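2-dehydropantoate 2-reductase (PDB 3HN2) probably catalyses the NADPH-dependent reduction of 2-dehydropantoate (ketopantoate) to (R)-pantoate, the second step in making pantoate for pantothenate biosynthesis. Local coordinates at residues T101-G105 with L106-E110; R158-E161 with L162-M165; T176-L179 with K180-R183. All blocks are in the same frame, centred on the assembly; numbering follows the deposited sequence.

Contact 1: T101-G105 with L106-E110; sequences TLQNG and LGNEE
From T101, at the end of strand 98-101, the backbone turns through a loop and doubles back at G105 into the first turn of helix 108-115, so that the CA atoms of T101 and E109 come to 6.7 Å. N108 spans the inside of this bend. Its ND2 donates to the main-chain O of N104 at 3.1 Å, with an N-H...O angle of 152°. The oxygen lies almost in the amide plane of N108, yet the nitrogen approaches it from above the carbonyl plane, 63° out of it. CG of N108 stands anti to its own carbonyl carbon (chi1 -55°), which turns the amide back over the loop. The other end of that amide, OD1, is held by ND2 of N82.

The loop joins strand 98-101 to helix 108-115 on the Rossmann-type side of the enzyme, and Q103 lies near the glycines of a probable GxGxxG dinucleotide-binding turn. The Q103 side chain crosses N108 at a slant, putting OE1 3.4 Å from N108 CB; OE1 itself bonds to the hydroxyl of Y85, and NE2 to the main-chain O of L77.

G105 has a positive phi, which favours glycine, and the side chain of L106 leads off to helices 179-200 and 271-284. At the far end of the bend T101 and E109 cross at about a right angle. The methyl CG2 of T101 meets OE2 of E109 at 3.4 Å, because the glutamate chain bends at chi2 and lays its carboxylate beside the threonine. The same OE2 forms a salt bridge with NE of R183.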
loop_
_atom_site.group_PDB
_atom_site.type_symbol
_atom_site.label_atom_id
_atom_site.label_comp_id
_atom_site.label_asym_id
_atom_site.label_seq_id
_atom_site.Cartn_x
_atom_site.Cartn_y
_atom_site.Cartn_z
ATOM N N THR A 101 -21.474 -11.742 -7.149
ATOM C CA THR A 101 -20.630 -11.168 -8.186
ATOM C C THR A 101 -19.386 -10.461 -7.591
ATOM O O THR A 101 -19.491 -9.653 -6.659
ATOM C CB THR A 101 -21.466 -10.290 -9.158
ATOM O OG1 THR A 101 -20.802 -10.184 -10.418
ATOM C CG2 THR A 101 -21.749 -8.913 -8.603
ATOM N N LEU A 102 -18.212 -10.810 -8.110
ATOM C CA LEU A 102 -16.940 -10.258 -7.618
ATOM C C LEU A 102 -16.152 -9.553 -8.713
ATOM O O LEU A 102 -15.015 -9.127 -8.504
ATOM C CB LEU A 102 -16.073 -11.362 -7.014
ATOM C CG LEU A 102 -16.345 -11.873 -5.602
ATOM C CD1 LEU A 102 -15.512 -13.107 -5.351
ATOM C CD2 LEU A 102 -16.034 -10.816 -4.570
ATOM N N GLN A 103 -16.773 -9.433 -9.880
ATOM C CA GLN A 103 -16.148 -8.834 -11.050
ATOM C C GLN A 103 -16.076 -7.317 -10.963
ATOM O O GLN A 103 -16.628 -6.709 -10.051
ATOM C CB GLN A 103 -16.871 -9.289 -12.320
ATOM C CG GLN A 103 -18.111 -10.128 -12.029
ATOM C CD GLN A 103 -18.996 -10.344 -13.236
ATOM O OE1 GLN A 103 -20.167 -9.982 -13.222
ATOM N NE2 GLN A 103 -18.442 -10.936 -14.286
ATOM N N ASN A 104 -15.389 -6.714 -11.926
ATOM C CA ASN A 104 -15.052 -5.295 -11.873
ATOM C C ASN A 104 -16.056 -4.375 -12.556
ATOM O O ASN A 104 -16.742 -4.770 -13.496
ATOM C CB ASN A 104 -13.655 -5.070 -12.460
ATOM C CG ASN A 104 -12.565 -5.719 -11.634
ATOM O OD1 ASN A 104 -12.803 -6.174 -10.511
ATOM N ND2 ASN A 104 -11.358 -5.764 -12.184
ATOM N N GLY A 105 -16.127 -3.140 -12.068
ATOM C CA GLY A 105 -16.951 -2.114 -12.677
ATOM C C GLY A 105 -18.379 -2.174 -12.201
ATOM O O GLY A 105 -18.657 -2.648 -11.103
ATOM N N LEU A 106 -19.286 -1.702 -13.047
ATOM C CA LEU A 106 -20.684 -1.598 -12.690
ATOM C C LEU A 106 -21.584 -2.470 -13.550
ATOM O O LEU A 106 -21.117 -3.179 -14.447
ATOM C CB LEU A 106 -21.141 -0.157 -12.839
ATOM C CG LEU A 106 -20.592 0.933 -11.938
ATOM C CD1 LEU A 106 -21.298 2.227 -12.313
ATOM C CD2 LEU A 106 -20.773 0.645 -10.459
ATOM N N GLY A 107 -22.881 -2.415 -13.258
ATOM C CA GLY A 107 -23.891 -3.057 -14.086
ATOM C C GLY A 107 -24.059 -4.541 -13.845
ATOM O O GLY A 107 -25.096 -5.105 -14.192
ATOM N N ASN A 108 -23.037 -5.165 -13.260
ATOM C CA ASN A 108 -22.987 -6.605 -13.044
ATOM C C ASN A 108 -24.086 -7.078 -12.109
ATOM O O ASN A 108 -24.797 -8.043 -12.417
ATOM C CB ASN A 108 -21.616 -7.017 -12.501
ATOM C CG ASN A 108 -20.466 -6.557 -13.392
ATOM O OD1 ASN A 108 -20.573 -6.559 -14.620
ATOM N ND2 ASN A 108 -19.362 -6.163 -12.773
ATOM N N GLU A 109 -24.241 -6.374 -10.989
ATOM C CA GLU A 109 -25.296 -6.677 -10.026
ATOM C C GLU A 109 -26.679 -6.594 -10.663
ATOM O O GLU A 109 -27.515 -7.465 -10.450
ATOM C CB GLU A 109 -25.227 -5.745 -8.816
ATOM C CG GLU A 109 -24.162 -6.114 -7.793
ATOM C CD GLU A 109 -22.789 -5.456 -8.059
ATOM O OE1 GLU A 109 -22.645 -4.617 -8.978
ATOM O OE2 GLU A 109 -21.841 -5.781 -7.323
ATOM N N GLU A 110 -26.877 -5.555 -11.467
ATOM C CA GLU A 110 -28.166 -5.223 -12.062
ATOM C C GLU A 110 -28.540 -6.146 -13.220
ATOM O O GLU A 110 -29.720 -6.456 -13.407
ATOM C CB GLU A 110 -28.166 -3.761 -12.533
ATOM C CG GLU A 110 -28.007 -2.718 -11.416
ATOM C CD GLU A 110 -26.547 -2.340 -11.105
ATOM O OE1 GLU A 110 -26.314 -1.202 -10.643
ATOM O OE2 GLU A 110 -25.632 -3.168 -11.312
#

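Contact 2: R158-E161 with L162-M165; sequences RIEE and LAAM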
loop_
_atom_site.group_PDB
_atom_site.type_symbol
_atom_site.label_atom_id
_atom_site.label_comp_id
_atom_site.label_asym_id
_atom_site.label_seq_id
_atom_site.Cartn_x
_atom_site.Cartn_y
_atom_site.Cartn_z
ATOM N N ARG A 158 -28.133 -13.480 5.962
ATOM C CA ARG A 158 -27.642 -13.801 4.617
ATOM C C ARG A 158 -26.250 -13.223 4.312
ATOM O O ARG A 158 -25.367 -13.943 3.848
ATOM C CB ARG A 158 -28.681 -13.362 3.568
ATOM C CG ARG A 158 -28.131 -12.848 2.238
ATOM C CD ARG A 158 -29.260 -12.492 1.291
ATOM N NE ARG A 158 -28.922 -11.402 0.374
ATOM C CZ ARG A 158 -29.516 -11.214 -0.802
ATOM N NH1 ARG A 158 -29.170 -10.204 -1.585
ATOM N NH2 ARG A 158 -30.457 -12.052 -1.209
ATOM N N ILE A 159 -26.059 -11.941 4.608
ATOM C CA ILE A 159 -24.813 -11.248 4.305
ATOM C C ILE A 159 -23.731 -11.573 5.342
ATOM O O ILE A 159 -22.550 -11.686 5.002
ATOM C CB ILE A 159 -25.048 -9.714 4.146
ATOM C CG1 ILE A 159 -26.001 -9.445 2.979
ATOM C CG2 ILE A 159 -23.747 -8.948 3.913
ATOM C CD1 ILE A 159 -25.561 -10.067 1.661
ATOM N N GLU A 160 -24.142 -11.752 6.596
ATOM C CA GLU A 160 -23.205 -12.106 7.662
ATOM C C GLU A 160 -22.778 -13.567 7.610
ATOM O O GLU A 160 -21.649 -13.878 7.975
ATOM C CB GLU A 160 -23.756 -11.748 9.048
ATOM C CG GLU A 160 -23.885 -10.242 9.321
ATOM C CD GLU A 160 -22.542 -9.504 9.397
ATOM O OE1 GLU A 160 -21.519 -10.121 9.772
ATOM O OE2 GLU A 160 -22.517 -8.292 9.091
ATOM N N GLU A 161 -23.673 -14.454 7.162
ATOM C CA GLU A 161 -23.342 -15.873 6.956
ATOM C C GLU A 161 -22.297 -16.059 5.863
ATOM O O GLU A 161 -21.429 -16.920 5.981
ATOM C CB GLU A 161 -24.586 -16.708 6.621
ATOM C CG GLU A 161 -25.390 -17.183 7.833
ATOM C CD GLU A 161 -26.764 -17.757 7.467
ATOM O OE1 GLU A 161 -27.195 -17.638 6.297
ATOM O OE2 GLU A 161 -27.420 -18.333 8.363
ATOM N N LEU A 162 -22.393 -15.258 4.801
ATOM C CA LEU A 162 -21.391 -15.255 3.735
ATOM C C LEU A 162 -20.064 -14.642 4.200
ATOM O O LEU A 162 -18.993 -15.163 3.884
ATOM C CB LEU A 162 -21.913 -14.520 2.496
ATOM C CG LEU A 162 -22.954 -15.226 1.624
ATOM C CD1 LEU A 162 -23.433 -14.301 0.513
ATOM C CD2 LEU A 162 -22.402 -16.518 1.038
ATOM N N ALA A 163 -20.156 -13.544 4.951
ATOM C CA ALA A 163 -18.999 -12.882 5.555
ATOM C C ALA A 163 -18.243 -13.815 6.491
ATOM O O ALA A 163 -17.009 -13.868 6.452
ATOM C CB ALA A 163 -19.433 -11.632 6.303
ATOM N N ALA A 164 -18.995 -14.548 7.317
ATOM C CA ALA A 164 -18.437 -15.548 8.227
ATOM C C ALA A 164 -17.744 -16.660 7.450
ATOM O O ALA A 164 -16.626 -17.057 7.791
ATOM C CB ALA A 164 -19.524 -16.124 9.125
ATOM N N MET A 165 -18.411 -17.130 6.395
ATOM C CA MET A 165 -17.899 -18.180 5.515
ATOM C C MET A 165 -16.542 -17.819 4.893
ATOM O O MET A 165 -15.644 -18.660 4.842
ATOM C CB MET A 165 -18.928 -18.499 4.421
ATOM C CG MET A 165 -18.543 -19.642 3.503
ATOM S SD MET A 165 -19.262 -19.445 1.869
ATOM C CE MET A 165 -20.853 -20.246 2.113
#
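L162 lies one helical turn beyond R158 and folds its branch point against the arginine's carbonyl, CG standing 3.5 Å from R158 O. Both residues belong to helix 157-168, the crossover of a beta-alpha-beta unit that connects strand 142-150 to the parallel strand 173-175 at the margin of the large sheet. The side chains fan out around the helix axis and scarcely meet one another. I159, L162 and A163 are buried on the sheet side: I159 and A163 rest on T175, and L162 on L148. E160 and E161 lie nearer solvent, and the carboxylate of E160 passes A163 loosely, OE1 coming 4.3 Å from its methyl.

R158 swings off beyond the helix, where NH2 bonds to the main-chain O of E119 and its side chain touches I122. Contact between the two turns rests on backbone oxygens, each accepting an N-H bond with a side-chain carbon packed beside it. I159 O accepts from A163 N at 3.0 Å, and A163 CB sits close to the same oxygen. E160 O accepts from A164 N at 2.8 Å. The bond from L162 N to R158 O is weak and stretched to 3.4 Å.

Next along the helix, M165 N bonds to E161 O at 3.1 Å. M165 CG is anti to its backbone N (chi1 -176°), which sends the thioether chain away from that carbonyl, and only CB stays against it, 3.3 Å from E161 O.

Contact 3: T176-L179 with K180-R183; sequences TDDL and KRAR
D178 and R181 meet where the chain leaves strand 173-175 and enters helix 179-200, D178 holding the N-cap position. Backbone bonds start the helix: A182 N reaches D178 O in a weak bond of 3.3 Å, and R183 N reaches L179 O in a firmer one of 3.1 Å. A182 CB also lies against L179 O. Ahead of the helix, D178 N makes a weak bond to the hydroxyl OG1 of T176.

Among polar side chains, D178 is turned over the first turn by CG lying anti to its backbone N (chi1 -151°). OD2 then packs on R181 CB at 3.4 Å and also takes a weak hydrogen bond from A234 N. Set beside the start of the helix, this carboxylate is likely to be favoured by the helix dipole. The long helix it opens leads into the all-helical C-terminal domain of the ketopantoate reductase family. Putting an alanine here would remove the carboxylate, and would probably leave A234 N without its weak partner and R181 CB with a gap beside it. The R181 guanidinium stays apart from D178, OD2 being 5.4 Å from NE; it turns instead to E185 in a salt bridge and to the main-chain O of T235.

Apolar contacts are few. The methyls T176 CG2 and A182 CB approach to 4.4 Å. L179 CD1 comes to the edge of the R183 guanidinium, near its plane. That guanidinium is bound to main-chain oxygens of Q103 and G105.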
loop_
_atom_site.group_PDB
_atom_site.type_symbol
_atom_site.label_atom_id
_atom_site.label_comp_id
_atom_site.label_asym_id
_atom_site.label_seq_id
_atom_site.Cartn_x
_atom_site.Cartn_y
_atom_site.Cartn_z
ATOM N N THR A 176 -21.100 -4.082 4.251
ATOM C CA THR A 176 -21.615 -2.718 4.182
ATOM C C THR A 176 -23.117 -2.690 3.855
ATOM O O THR A 176 -23.668 -3.683 3.381
ATOM C CB THR A 176 -20.787 -1.854 3.191
ATOM O OG1 THR A 176 -21.066 -0.462 3.402
ATOM C CG2 THR A 176 -21.073 -2.233 1.736
ATOM N N ASP A 177 -23.765 -1.560 4.137
ATOM C CA ASP A 177 -25.182 -1.349 3.805
ATOM C C ASP A 177 -25.315 -0.597 2.484
ATOM O O ASP A 177 -26.393 -0.551 1.879
ATOM C CB ASP A 177 -25.892 -0.559 4.910
ATOM C CG ASP A 177 -25.956 -1.307 6.228
ATOM O OD1 ASP A 177 -25.495 -2.465 6.295
ATOM O OD2 ASP A 177 -26.475 -0.726 7.206
ATOM N N ASP A 178 -24.206 -0.003 2.051
ATOM C CA ASP A 178 -24.169 0.761 0.816
ATOM C C ASP A 178 -23.191 0.108 -0.152
ATOM O O ASP A 178 -22.027 0.522 -0.273
ATOM C CB ASP A 178 -23.792 2.212 1.109
ATOM C CG ASP A 178 -24.376 3.186 0.104
ATOM O OD1 ASP A 178 -24.943 2.739 -0.925
ATOM O OD2 ASP A 178 -24.251 4.410 0.350
ATOM N N LEU A 179 -23.679 -0.943 -0.812
ATOM C CA LEU A 179 -22.945 -1.661 -1.852
ATOM C C LEU A 179 -22.610 -0.735 -3.019
ATOM O O LEU A 179 -21.478 -0.724 -3.520
ATOM C CB LEU A 179 -23.786 -2.842 -2.351
ATOM C CG LEU A 179 -23.360 -3.568 -3.631
ATOM C CD1 LEU A 179 -22.038 -4.281 -3.419
ATOM C CD2 LEU A 179 -24.438 -4.552 -4.070
ATOM N N LYS A 180 -23.613 0.042 -3.426
ATOM C CA LYS A 180 -23.505 0.981 -4.526
ATOM C C LYS A 180 -22.328 1.941 -4.322
ATOM O O LYS A 180 -21.547 2.159 -5.246
ATOM C CB LYS A 180 -24.818 1.750 -4.675
ATOM C CG LYS A 180 -25.110 2.273 -6.076
ATOM C CD LYS A 180 -26.249 3.289 -6.035
ATOM C CE LYS A 180 -26.858 3.528 -7.406
ATOM N NZ LYS A 180 -27.884 2.503 -7.744
ATOM N N ARG A 181 -22.199 2.483 -3.109
ATOM C CA ARG A 181 -21.112 3.404 -2.770
ATOM C C ARG A 181 -19.752 2.727 -2.886
ATOM O O ARG A 181 -18.865 3.256 -3.523
ATOM C CB ARG A 181 -21.297 4.002 -1.372
ATOM C CG ARG A 181 -20.175 4.959 -0.955
ATOM C CD ARG A 181 -20.322 5.404 0.487
ATOM N NE ARG A 181 -19.013 5.620 1.087
ATOM C CZ ARG A 181 -18.542 6.796 1.489
ATOM N NH1 ARG A 181 -19.288 7.888 1.396
ATOM N NH2 ARG A 181 -17.326 6.872 2.006
ATOM N N ALA A 182 -19.634 1.535 -2.310
ATOM C CA ALA A 182 -18.406 0.744 -2.307
ATOM C C ALA A 182 -17.865 0.397 -3.702
ATOM O O ALA A 182 -16.644 0.353 -3.897
ATOM C CB ALA A 182 -18.617 -0.517 -1.488
ATOM N N ARG A 183 -18.771 0.139 -4.650
ATOM C CA ARG A 183 -18.429 -0.070 -6.063
ATOM C C ARG A 183 -17.785 1.193 -6.630
ATOM O O ARG A 183 -16.728 1.135 -7.269
ATOM C CB ARG A 183 -19.682 -0.425 -6.883
ATOM C CG ARG A 183 -20.236 -1.836 -6.652
ATOM C CD ARG A 183 -19.768 -2.821 -7.724
ATOM N NE ARG A 183 -19.541 -4.145 -7.151
ATOM C CZ ARG A 183 -18.822 -5.107 -7.723
ATOM N NH1 ARG A 183 -18.679 -6.275 -7.109
ATOM N NH2 ARG A 183 -18.244 -4.910 -8.900
#

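In the fold
Contact 1 is buried, its centre about 7 Å from that of the chain; contacts 2 and 3 are both partly buried, their centres about 19 Å and 14 Å from it. Contacts 1 and 3 touch: R183 of helix 179-200 joins them, and with them the two family regions. Contact 2 stands apart, its nearest atoms about 5 Å from contact 3, although strand 173-175 follows its helix and leads into 176-183. Side-chain amides dominate the loop contact, a carboxylate at the N-cap position the helix start, and main-chain bonds the crossover helix.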